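Local coordinates for protein putative cytochrome P450 120 (Synechocystis sp., PDB 2VE3) that binds heme and retinoic acid and probably works as a cytochrome P450 monooxygenase that inserts oxygen into its substrate, at residues P12-D17 against Q332-P337; G44-T49 against I57-A62; F322-Q327 against G339-Y344. All coordinates share one frame; numbering follows the deposited sequence.

Contact 1. Residues P12-D17 against Q332-P337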
loop_
_atom_site.group_PDB
_atom_site.type_symbol
_atom_site.label_atom_id
_atom_site.label_comp_id
_atom_site.label_asym_id
_atom_site.label_seq_id
_atom_site.Cartn_x
_atom_site.Cartn_y
_atom_site.Cartn_z
ATOM N N PRO A 12 -4.858 -33.209 9.661
ATOM C CA PRO A 12 -5.915 -32.349 10.207
ATOM C C PRO A 12 -5.931 -30.953 9.567
ATOM O O PRO A 12 -4.930 -30.533 8.985
ATOM C CB PRO A 12 -5.518 -32.223 11.672
ATOM C CG PRO A 12 -4.013 -32.277 11.630
ATOM C CD PRO A 12 -3.701 -33.295 10.573
ATOM N N ILE A 13 -7.057 -30.250 9.680
ATOM C CA ILE A 13 -7.134 -28.822 9.326
ATOM C C ILE A 13 -6.760 -27.957 10.549
ATOM O O ILE A 13 -6.940 -28.399 11.687
ATOM C CB ILE A 13 -8.539 -28.400 8.747
ATOM C CG1 ILE A 13 -9.655 -28.599 9.776
ATOM C CG2 ILE A 13 -8.835 -29.129 7.427
ATOM C CD1 ILE A 13 -11.024 -28.079 9.333
ATOM N N PRO A 14 -6.229 -26.727 10.315
ATOM C CA PRO A 14 -5.771 -25.865 11.403
ATOM C C PRO A 14 -6.809 -25.608 12.488
ATOM O O PRO A 14 -8.009 -25.729 12.228
ATOM C CB PRO A 14 -5.424 -24.565 10.680
ATOM C CG PRO A 14 -5.024 -25.007 9.330
ATOM C CD PRO A 14 -6.006 -26.084 9.007
ATOM N N PRO A 15 -6.351 -25.266 13.711
ATOM C CA PRO A 15 -7.298 -24.879 14.759
ATOM C C PRO A 15 -7.865 -23.487 14.494
ATOM O O PRO A 15 -7.215 -22.685 13.835
ATOM C CB PRO A 15 -6.437 -24.868 16.027
ATOM C CG PRO A 15 -5.030 -24.602 15.532
ATOM C CD PRO A 15 -4.949 -25.242 14.173
ATOM N N GLY A 16 -9.055 -23.205 15.006
ATOM C CA GLY A 16 -9.692 -21.914 14.774
ATOM C C GLY A 16 -11.208 -21.992 14.716
ATOM O O GLY A 16 -11.761 -23.026 14.331
ATOM N N ASP A 17 -11.869 -20.898 15.098
ATOM C CA ASP A 17 -13.339 -20.787 15.089
ATOM C C ASP A 17 -13.901 -20.217 13.777
ATOM O O ASP A 17 -13.456 -19.169 13.303
ATOM C CB ASP A 17 -13.808 -19.912 16.251
ATOM C CG ASP A 17 -13.412 -20.470 17.601
ATOM O OD1 ASP A 17 -13.311 -21.712 17.730
ATOM O OD2 ASP A 17 -13.212 -19.660 18.534
ATOM N N GLN A 332 3.327 -27.575 7.086
ATOM C CA GLN A 332 3.671 -27.847 8.480
ATOM C C GLN A 332 2.632 -28.710 9.196
ATOM O O GLN A 332 2.150 -28.359 10.277
ATOM C CB GLN A 332 3.985 -26.545 9.234
ATOM C CG GLN A 332 5.456 -26.150 9.106
ATOM C CD GLN A 332 5.745 -24.688 9.402
ATOM O OE1 GLN A 332 6.825 -24.183 9.067
ATOM N NE2 GLN A 332 4.795 -24.000 10.029
ATOM N N GLY A 333 2.283 -29.831 8.569
ATOM C CA GLY A 333 1.402 -30.819 9.169
ATOM C C GLY A 333 -0.097 -30.608 9.053
ATOM O O GLY A 333 -0.872 -31.405 9.591
ATOM N N PHE A 334 -0.522 -29.546 8.371
ATOM C CA PHE A 334 -1.962 -29.289 8.187
ATOM C C PHE A 334 -2.446 -29.491 6.751
ATOM O O PHE A 334 -1.728 -29.209 5.801
ATOM C CB PHE A 334 -2.329 -27.877 8.647
ATOM C CG PHE A 334 -2.205 -27.666 10.125
ATOM C CD1 PHE A 334 -3.091 -28.278 11.007
ATOM C CD2 PHE A 334 -1.207 -26.844 10.637
ATOM C CE1 PHE A 334 -2.984 -28.070 12.377
ATOM C CE2 PHE A 334 -1.086 -26.632 11.997
ATOM C CZ PHE A 334 -1.977 -27.242 12.875
ATOM N N HIS A 335 -3.669 -29.992 6.615
ATOM C CA HIS A 335 -4.353 -30.039 5.329
ATOM C C HIS A 335 -4.840 -28.624 4.993
ATOM O O HIS A 335 -5.556 -28.014 5.781
ATOM C CB HIS A 335 -5.523 -31.030 5.413
ATOM C CG HIS A 335 -6.314 -31.162 4.151
ATOM N ND1 HIS A 335 -7.675 -31.380 4.154
ATOM C CD2 HIS A 335 -5.944 -31.116 2.849
ATOM C CE1 HIS A 335 -8.111 -31.458 2.908
ATOM N NE2 HIS A 335 -7.082 -31.294 2.097
ATOM N N PHE A 336 -4.376 -28.088 3.862
ATOM C CA PHE A 336 -4.872 -26.827 3.302
ATOM C C PHE A 336 -5.834 -27.215 2.171
ATOM O O PHE A 336 -5.397 -27.494 1.050
ATOM C CB PHE A 336 -3.715 -25.957 2.764
ATOM C CG PHE A 336 -2.965 -25.173 3.828
ATOM C CD1 PHE A 336 -2.821 -23.795 3.719
ATOM C CD2 PHE A 336 -2.383 -25.816 4.927
ATOM C CE1 PHE A 336 -2.113 -23.063 4.687
ATOM C CE2 PHE A 336 -1.688 -25.097 5.899
ATOM C CZ PHE A 336 -1.543 -23.720 5.772
ATOM N N PRO A 337 -7.144 -27.278 2.471
ATOM C CA PRO A 337 -8.129 -27.835 1.527
ATOM C C PRO A 337 -8.402 -26.988 0.283
ATOM O O PRO A 337 -8.516 -25.762 0.358
ATOM C CB PRO A 337 -9.394 -27.967 2.379
ATOM C CG PRO A 337 -8.918 -27.802 3.838
ATOM C CD PRO A 337 -7.772 -26.870 3.738
#

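Contact 2. Residues G44-T49 against I57-A62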
loop_
_atom_site.group_PDB
_atom_site.type_symbol
_atom_site.label_atom_id
_atom_site.label_comp_id
_atom_site.label_asym_id
_atom_site.label_seq_id
_atom_site.Cartn_x
_atom_site.Cartn_y
_atom_site.Cartn_z
ATOM N N GLY A 44 -2.408 -20.683 17.737
ATOM C CA GLY A 44 -1.078 -21.070 17.250
ATOM C C GLY A 44 -0.711 -20.346 15.966
ATOM O O GLY A 44 -1.519 -19.564 15.448
ATOM N N PRO A 45 0.510 -20.594 15.448
ATOM C CA PRO A 45 1.038 -19.892 14.267
ATOM C C PRO A 45 0.220 -20.055 12.974
ATOM O O PRO A 45 0.266 -19.178 12.120
ATOM C CB PRO A 45 2.455 -20.476 14.106
ATOM C CG PRO A 45 2.426 -21.758 14.823
ATOM C CD PRO A 45 1.488 -21.565 15.975
ATOM N N ILE A 46 -0.505 -21.164 12.840
ATOM C CA ILE A 46 -1.386 -21.407 11.694
ATOM C C ILE A 46 -2.827 -21.573 12.196
ATOM O O ILE A 46 -3.135 -22.495 12.978
ATOM C CB ILE A 46 -0.928 -22.626 10.873
ATOM C CG1 ILE A 46 0.531 -22.442 10.417
ATOM C CG2 ILE A 46 -1.829 -22.840 9.649
ATOM C CD1 ILE A 46 1.185 -23.698 9.914
ATOM N N PHE A 47 -3.702 -20.661 11.782
ATOM C CA PHE A 47 -5.083 -20.714 12.245
ATOM C C PHE A 47 -6.117 -20.568 11.125
ATOM O O PHE A 47 -5.800 -20.050 10.052
ATOM C CB PHE A 47 -5.334 -19.751 13.433
ATOM C CG PHE A 47 -5.409 -18.276 13.061
ATOM C CD1 PHE A 47 -6.594 -17.723 12.550
ATOM C CD2 PHE A 47 -4.308 -17.431 13.261
ATOM C CE1 PHE A 47 -6.674 -16.370 12.220
ATOM C CE2 PHE A 47 -4.375 -16.066 12.935
ATOM C CZ PHE A 47 -5.559 -15.533 12.418
ATOM N N LYS A 48 -7.333 -21.057 11.377
ATOM C CA LYS A 48 -8.445 -20.894 10.446
ATOM C C LYS A 48 -9.568 -19.998 10.998
ATOM O O LYS A 48 -9.787 -19.877 12.217
ATOM C CB LYS A 48 -8.999 -22.251 9.989
ATOM C CG LYS A 48 -9.872 -22.950 11.023
ATOM C CD LYS A 48 -10.325 -24.312 10.541
ATOM C CE LYS A 48 -10.914 -25.111 11.687
ATOM N NZ LYS A 48 -12.216 -24.527 12.071
ATOM N N THR A 49 -10.272 -19.358 10.076
ATOM C CA THR A 49 -11.407 -18.532 10.414
ATOM C C THR A 49 -12.364 -18.570 9.230
ATOM O O THR A 49 -12.153 -19.321 8.277
ATOM C CB THR A 49 -10.957 -17.086 10.760
ATOM O OG1 THR A 49 -12.094 -16.280 11.091
ATOM C CG2 THR A 49 -10.202 -16.453 9.611
ATOM N N ILE A 57 -7.356 -19.669 6.009
ATOM C CA ILE A 57 -6.215 -20.020 6.861
ATOM C C ILE A 57 -5.231 -18.854 6.860
ATOM O O ILE A 57 -4.785 -18.424 5.807
ATOM C CB ILE A 57 -5.518 -21.336 6.393
ATOM C CG1 ILE A 57 -6.535 -22.485 6.336
ATOM C CG2 ILE A 57 -4.337 -21.693 7.310
ATOM C CD1 ILE A 57 -5.957 -23.844 5.941
ATOM N N PHE A 58 -4.934 -18.325 8.044
ATOM C CA PHE A 58 -3.931 -17.273 8.202
ATOM C C PHE A 58 -2.550 -17.879 8.519
ATOM O O PHE A 58 -2.400 -18.662 9.460
ATOM C CB PHE A 58 -4.335 -16.315 9.322
ATOM C CG PHE A 58 -5.346 -15.249 8.914
ATOM C CD1 PHE A 58 -5.080 -13.906 9.159
ATOM C CD2 PHE A 58 -6.567 -15.589 8.333
ATOM C CE1 PHE A 58 -6.003 -12.911 8.811
ATOM C CE2 PHE A 58 -7.492 -14.603 7.988
ATOM C CZ PHE A 58 -7.208 -13.268 8.232
ATOM N N ILE A 59 -1.556 -17.488 7.728
ATOM C CA ILE A 59 -0.164 -17.896 7.907
ATOM C C ILE A 59 0.736 -16.659 7.929
ATOM O O ILE A 59 0.322 -15.575 7.474
ATOM C CB ILE A 59 0.307 -18.834 6.766
ATOM C CG1 ILE A 59 0.242 -18.120 5.395
ATOM C CG2 ILE A 59 -0.477 -20.138 6.796
ATOM C CD1 ILE A 59 0.841 -18.895 4.221
ATOM N N SER A 60 1.951 -16.820 8.462
ATOM C CA SER A 60 2.990 -15.762 8.435
ATOM C C SER A 60 4.427 -16.292 8.636
ATOM O O SER A 60 4.641 -17.465 8.927
ATOM C CB SER A 60 2.677 -14.662 9.459
ATOM O OG SER A 60 2.765 -15.166 10.775
ATOM N N GLY A 61 5.414 -15.412 8.482
ATOM C CA GLY A 61 6.805 -15.815 8.612
ATOM C C GLY A 61 7.412 -16.224 7.289
ATOM O O GLY A 61 6.694 -16.498 6.322
ATOM N N ALA A 62 8.746 -16.274 7.259
ATOM C CA ALA A 62 9.507 -16.537 6.036
ATOM C C ALA A 62 9.071 -17.823 5.310
ATOM O O ALA A 62 8.860 -17.830 4.098
ATOM C CB ALA A 62 11.003 -16.570 6.346
HETATM O O HOH W 1 1.927 -19.472 10.056
#

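Contact 3. Residues F322-Q327 against G339-Y344. With HEM (protoporphyrin IX containing Fe), chain C.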
loop_
_atom_site.group_PDB
_atom_site.type_symbol
_atom_site.label_atom_id
_atom_site.label_comp_id
_atom_site.label_asym_id
_atom_site.label_seq_id
_atom_site.Cartn_x
_atom_site.Cartn_y
_atom_site.Cartn_z
ATOM N N PHE A 322 -4.550 -12.287 -0.127
ATOM C CA PHE A 322 -5.390 -13.487 -0.075
ATOM C C PHE A 322 -5.265 -14.323 -1.344
ATOM O O PHE A 322 -5.071 -13.787 -2.435
ATOM C CB PHE A 322 -6.851 -13.114 0.166
ATOM C CG PHE A 322 -7.055 -12.280 1.389
ATOM C CD1 PHE A 322 -7.461 -12.863 2.581
ATOM C CD2 PHE A 322 -6.820 -10.902 1.354
ATOM C CE1 PHE A 322 -7.642 -12.081 3.727
ATOM C CE2 PHE A 322 -6.995 -10.115 2.491
ATOM C CZ PHE A 322 -7.395 -10.698 3.675
ATOM N N ARG A 323 -5.331 -15.646 -1.171
ATOM C CA ARG A 323 -5.167 -16.615 -2.261
ATOM C C ARG A 323 -6.197 -17.714 -2.089
ATOM O O ARG A 323 -6.440 -18.156 -0.972
ATOM C CB ARG A 323 -3.757 -17.241 -2.234
ATOM C CG ARG A 323 -2.592 -16.253 -2.312
ATOM C CD ARG A 323 -2.443 -15.609 -3.684
ATOM N NE ARG A 323 -1.254 -14.758 -3.792
ATOM C CZ ARG A 323 -1.219 -13.449 -3.526
ATOM N NH1 ARG A 323 -2.312 -12.799 -3.142
ATOM N NH2 ARG A 323 -0.088 -12.771 -3.673
ATOM N N GLU A 324 -6.822 -18.135 -3.181
ATOM C CA GLU A 324 -7.631 -19.344 -3.157
ATOM C C GLU A 324 -6.727 -20.541 -3.449
ATOM O O GLU A 324 -5.873 -20.474 -4.332
ATOM C CB GLU A 324 -8.773 -19.293 -4.186
ATOM C CG GLU A 324 -9.727 -20.486 -4.054
ATOM C CD GLU A 324 -10.785 -20.573 -5.134
ATOM O OE1 GLU A 324 -11.116 -19.541 -5.757
ATOM O OE2 GLU A 324 -11.301 -21.697 -5.347
ATOM N N LEU A 325 -6.906 -21.623 -2.703
ATOM C CA LEU A 325 -6.227 -22.870 -3.039
ATOM C C LEU A 325 -6.965 -23.529 -4.199
ATOM O O LEU A 325 -8.161 -23.795 -4.094
ATOM C CB LEU A 325 -6.186 -23.801 -1.835
ATOM C CG LEU A 325 -5.217 -23.439 -0.715
ATOM C CD1 LEU A 325 -5.854 -23.747 0.649
ATOM C CD2 LEU A 325 -3.879 -24.160 -0.896
ATOM N N ILE A 326 -6.271 -23.741 -5.314
ATOM C CA ILE A 326 -6.872 -24.421 -6.472
ATOM C C ILE A 326 -6.421 -25.884 -6.570
ATOM O O ILE A 326 -7.032 -26.693 -7.275
ATOM C CB ILE A 326 -6.687 -23.638 -7.804
ATOM C CG1 ILE A 326 -5.209 -23.365 -8.099
ATOM C CG2 ILE A 326 -7.486 -22.322 -7.768
ATOM C CD1 ILE A 326 -4.918 -23.064 -9.563
ATOM N N GLN A 327 -5.356 -26.195 -5.831
ATOM C CA GLN A 327 -4.949 -27.559 -5.499
ATOM C C GLN A 327 -5.115 -27.804 -4.007
ATOM O O GLN A 327 -5.119 -26.865 -3.213
ATOM C CB GLN A 327 -3.478 -27.764 -5.825
ATOM C CG GLN A 327 -3.202 -28.424 -7.147
ATOM C CD GLN A 327 -1.841 -29.084 -7.149
ATOM O OE1 GLN A 327 -0.806 -28.403 -7.150
ATOM N NE2 GLN A 327 -1.829 -30.422 -7.132
ATOM N N GLY A 339 -9.998 -24.875 -2.500
ATOM C CA GLY A 339 -11.134 -23.948 -2.498
ATOM C C GLY A 339 -11.251 -23.077 -1.256
ATOM O O GLY A 339 -12.013 -22.099 -1.231
ATOM N N TRP A 340 -10.519 -23.441 -0.210
ATOM C CA TRP A 340 -10.396 -22.585 0.956
ATOM C C TRP A 340 -9.418 -21.488 0.567
ATOM O O TRP A 340 -8.647 -21.651 -0.388
ATOM C CB TRP A 340 -9.809 -23.365 2.126
ATOM C CG TRP A 340 -10.736 -24.290 2.851
ATOM C CD1 TRP A 340 -11.727 -25.082 2.317
ATOM C CD2 TRP A 340 -10.700 -24.580 4.253
ATOM N NE1 TRP A 340 -12.335 -25.813 3.320
ATOM C CE2 TRP A 340 -11.715 -25.529 4.513
ATOM C CE3 TRP A 340 -9.920 -24.111 5.318
ATOM C CZ2 TRP A 340 -11.962 -26.024 5.800
ATOM C CZ3 TRP A 340 -10.166 -24.591 6.590
ATOM C CH2 TRP A 340 -11.178 -25.539 6.823
ATOM N N LEU A 341 -9.446 -20.387 1.314
ATOM C CA LEU A 341 -8.486 -19.303 1.136
ATOM C C LEU A 341 -7.342 -19.349 2.149
ATOM O O LEU A 341 -7.513 -19.806 3.275
ATOM C CB LEU A 341 -9.182 -17.950 1.273
ATOM C CG LEU A 341 -9.701 -17.198 0.060
ATOM C CD1 LEU A 341 -10.470 -18.091 -0.901
ATOM C CD2 LEU A 341 -10.553 -16.030 0.547
ATOM N N VAL A 342 -6.186 -18.855 1.719
ATOM C CA VAL A 342 -5.044 -18.616 2.576
ATOM C C VAL A 342 -4.787 -17.120 2.571
ATOM O O VAL A 342 -4.880 -16.465 1.523
ATOM C CB VAL A 342 -3.764 -19.348 2.045
ATOM C CG1 VAL A 342 -2.582 -19.160 2.990
ATOM C CG2 VAL A 342 -4.038 -20.809 1.842
ATOM N N SER A 343 -4.478 -16.574 3.746
ATOM C CA SER A 343 -4.061 -15.176 3.879
ATOM C C SER A 343 -2.663 -15.089 4.460
ATOM O O SER A 343 -2.399 -15.646 5.536
ATOM C CB SER A 343 -5.013 -14.407 4.791
ATOM O OG SER A 343 -4.608 -13.050 4.906
ATOM N N TYR A 344 -1.778 -14.369 3.767
ATOM C CA TYR A 344 -0.424 -14.184 4.250
ATOM C C TYR A 344 -0.373 -12.827 4.933
ATOM O O TYR A 344 -0.782 -11.818 4.360
ATOM C CB TYR A 344 0.630 -14.351 3.130
ATOM C CG TYR A 344 0.758 -13.183 2.168
ATOM C CD1 TYR A 344 1.698 -12.165 2.388
ATOM C CD2 TYR A 344 -0.043 -13.106 1.025
ATOM C CE1 TYR A 344 1.815 -11.078 1.492
ATOM C CE2 TYR A 344 0.070 -12.046 0.139
ATOM C CZ TYR A 344 0.990 -11.031 0.383
ATOM O OH TYR A 344 1.097 -10.004 -0.496
HETATM C CHA HEM C . 0.344 -5.172 -5.184
HETATM C CHB HEM C . 2.076 -3.214 -1.085
HETATM C CHC HEM C . 2.356 1.131 -3.255
HETATM C CHD HEM C . 0.126 -0.663 -7.138
HETATM C C1A HEM C . 0.804 -5.051 -3.879
HETATM C C2A HEM C . 0.932 -6.102 -2.886
HETATM C C3A HEM C . 1.429 -5.550 -1.762
HETATM C C4A HEM C . 1.603 -4.139 -2.000
HETATM C CMA HEM C . 1.741 -6.246 -0.424
HETATM C CAA HEM C . 0.610 -7.596 -3.122
HETATM C CBA HEM C . -0.817 -7.965 -2.725
HETATM C CGA HEM C . -1.053 -9.394 -3.166
HETATM O O1A HEM C . -0.345 -10.297 -2.631
HETATM O O2A HEM C . -1.940 -9.628 -4.040
HETATM C C1B HEM C . 2.343 -1.880 -1.327
HETATM C C2B HEM C . 3.008 -0.951 -0.425
HETATM C C3B HEM C . 3.093 0.251 -1.032
HETATM C C4B HEM C . 2.477 0.114 -2.326
HETATM C CMB HEM C . 3.529 -1.328 0.979
HETATM C CAB HEM C . 3.691 1.594 -0.500
HETATM C CBB HEM C . 4.773 1.661 0.292
HETATM C C1C HEM C . 1.825 1.035 -4.519
HETATM C C2C HEM C . 1.789 2.082 -5.520
HETATM C C3C HEM C . 1.171 1.591 -6.603
HETATM C C4C HEM C . 0.785 0.212 -6.301
HETATM C CMC HEM C . 2.404 3.499 -5.353
HETATM C CAC HEM C . 0.922 2.316 -7.958
HETATM C CBC HEM C . 0.018 3.287 -8.125
HETATM C C1D HEM C . -0.099 -2.010 -6.935
HETATM C C2D HEM C . -0.902 -2.831 -7.802
HETATM C C3D HEM C . -0.848 -4.239 -7.198
HETATM C C4D HEM C . 0.013 -4.130 -6.035
HETATM C CMD HEM C . -1.666 -2.372 -9.071
HETATM C CAD HEM C . -1.535 -5.523 -7.717
HETATM C CBD HEM C . -0.467 -6.406 -8.358
HETATM C CGD HEM C . -1.085 -7.666 -8.916
HETATM O O1D HEM C . -0.376 -8.358 -9.689
HETATM O O2D HEM C . -2.271 -7.994 -8.611
HETATM N NA HEM C . 1.220 -3.875 -3.304
HETATM N NB HEM C . 2.016 -1.190 -2.474
HETATM N NC HEM C . 1.196 -0.093 -5.019
HETATM N ND HEM C . 0.437 -2.803 -5.916
HETATM FE FE HEM C . 1.497 -2.008 -4.275
#

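Contact 1. Residues P12-D17 against Q332-P337
Phe334 and His335 receive residues Pro12 to Pro15 in a loop-on-strand contact at the rim of the P450 fold, where the extended, proline-rich N-terminal segment crosses a small beta hairpin. The hairpin consists of strands 329-331 and 334-336, and the end-to-end directions of the touching parts lie 90° apart, so the two chains cross rather than pair as strands. One backbone hydrogen bond spans the crossing: His335 N donates a hydrogen bond to Pro12 O at 2.7 Å. The same oxygen also takes a CA-H...O contact from Phe334 CA at 3.3 Å and lies in the plane of the Phe334 ring, at its edge.

Phe334 carries most of the apolar contact, with CG beside its own backbone N and anti to the carbonyl carbon (chi1 -68°). Pro14 CA stands over one face in a CH-pi contact, 4.0 Å from the centroid of the Phe334 ring, while Pro15 CD meets the far tip at Phe334 CZ, 3.8 Å away. An alanine here would probably leave Pro14 CA and Pro15 CD without their aromatic partner and open a gap beside Ile46, which also touches the ring.

His335 turns the other way, CG anti to the backbone N, and its NE2 is hydrogen-bonded to Asp328 OD1, so the polar end of the imidazole is engaged within the hairpin region and not with the prolines. Pro337 CA sits 3.6 Å above the plane of the His335 ring, toward the rim. Beyond it Ile13 and Pro337 cross at about a right angle, with Ile13 CG2 resting 3.8 Å from Pro337 CG.

Contact 2. Residues G44-T49 against I57-A62
Phe58 and Phe47, the two residues most covered here, face each other as an antiparallel hydrogen-bonded pair in the hairpin of strands 47-51 and 54-59, which forms one side of the five-stranded sheet of the P450 fold. The short strand axes run at 142° to each other. Phe58 N reaches Phe47 O at 2.8 Å, whereas the return bond from Phe47 N to Phe58 O is weak at 3.3 Å.

Both rings rise from the same face of the sheet. Phe47 holds CG between its backbone N and carbonyl carbon (chi1 75°). The outer atoms of its ring approach Phe58 CB, which lies over the ring face and is nearest to Phe47 CZ at 3.4 Å. The ring planes are only 17° apart but slid, so they barely overlap. Thr49 CG2 touches the Phe58 ring further along, at CE2 (3.7 Å), and Phe35 of helix 35-43 meets both aromatic rings. Phe58 also touches the bound retinoic acid and is part of that pocket.

Ile57 points to the opposite face, where its CG2 meets Ile46 CG2 at 3.6 Å, close to Phe336. Past the paired strands, a water bridges the chains: it donates to Pro45 O at 2.7 Å and accepts from Ser60 N at 3.1 Å.

Contact 3. Residues F322-Q327 against G339-Y344
Arg323 faces Val342 as an antiparallel hydrogen-bonded pair, with Arg323 N on Val342 O at 2.9 Å and Val342 N on Arg323 O at 2.8 Å. From CB, which lies 4.0 Å from Val342 O, the arginine chain sets CG beside its backbone N (chi1 -57°) and then bends, placing CD by a chi2 of -71°. NE forms a long, weak ion pair with Glu72. At the tip the guanidinium presents its edge to the heme propionate: Arg323 NH2 donates to HEM O1A at 2.7 Å, while NH1 makes weak bonds to both carboxylate oxygens. Arg323 NH1 also donates to Phe322 O at 3.0 Å, coming from above that carbonyl's plane; this second hold probably limits rotation of the group.

The strands, 320-325 and 341-345, are neighbours in the mixed five-stranded sheet of the P450 fold, and each sends one side chain to the heme propionate, Arg323 from the first and Tyr344 from the second. Tyr344 CE2 lies over one face of the Arg323 guanidinium, and Tyr344 OH donates to the same HEM O1A at 2.6 Å. Two strong donors, one probably cationic, would therefore stabilise the propionate's negative charge.

On the other face the side chain of Phe322 comes within about 4 Å of bound retinoic acid and covers Ser343, whose OG hydrogen-bonds to Gln345 and Gly321. Ser343 OG stands over the ring, 3.4 Å from Phe322 CE1.

Overall arrangement
From the N terminus, residues 12-17 come first, and contact 1 closes only when the chain reaches 332-337, a loop spanning most of the chain. Contact 2 closes quickly within it, as a hairpin. Contact 3 opens at 322-327, before contact 1 has closed, and closes at 339-344 just after, so these two cross. Contacts 2 and 3 are in series along the chain yet join one sheet: Ile57 N bonds to Leu341 O and Ser343 N to Ile57 O. Contact 1 holds the proline-rich segment to the small hairpin; the segment also meets the large sheet through a hydrogen bond from Lys48 NZ to Gly16 O, while Ile13 packs on Trp340 and the hairpin's Phe336 on Val342.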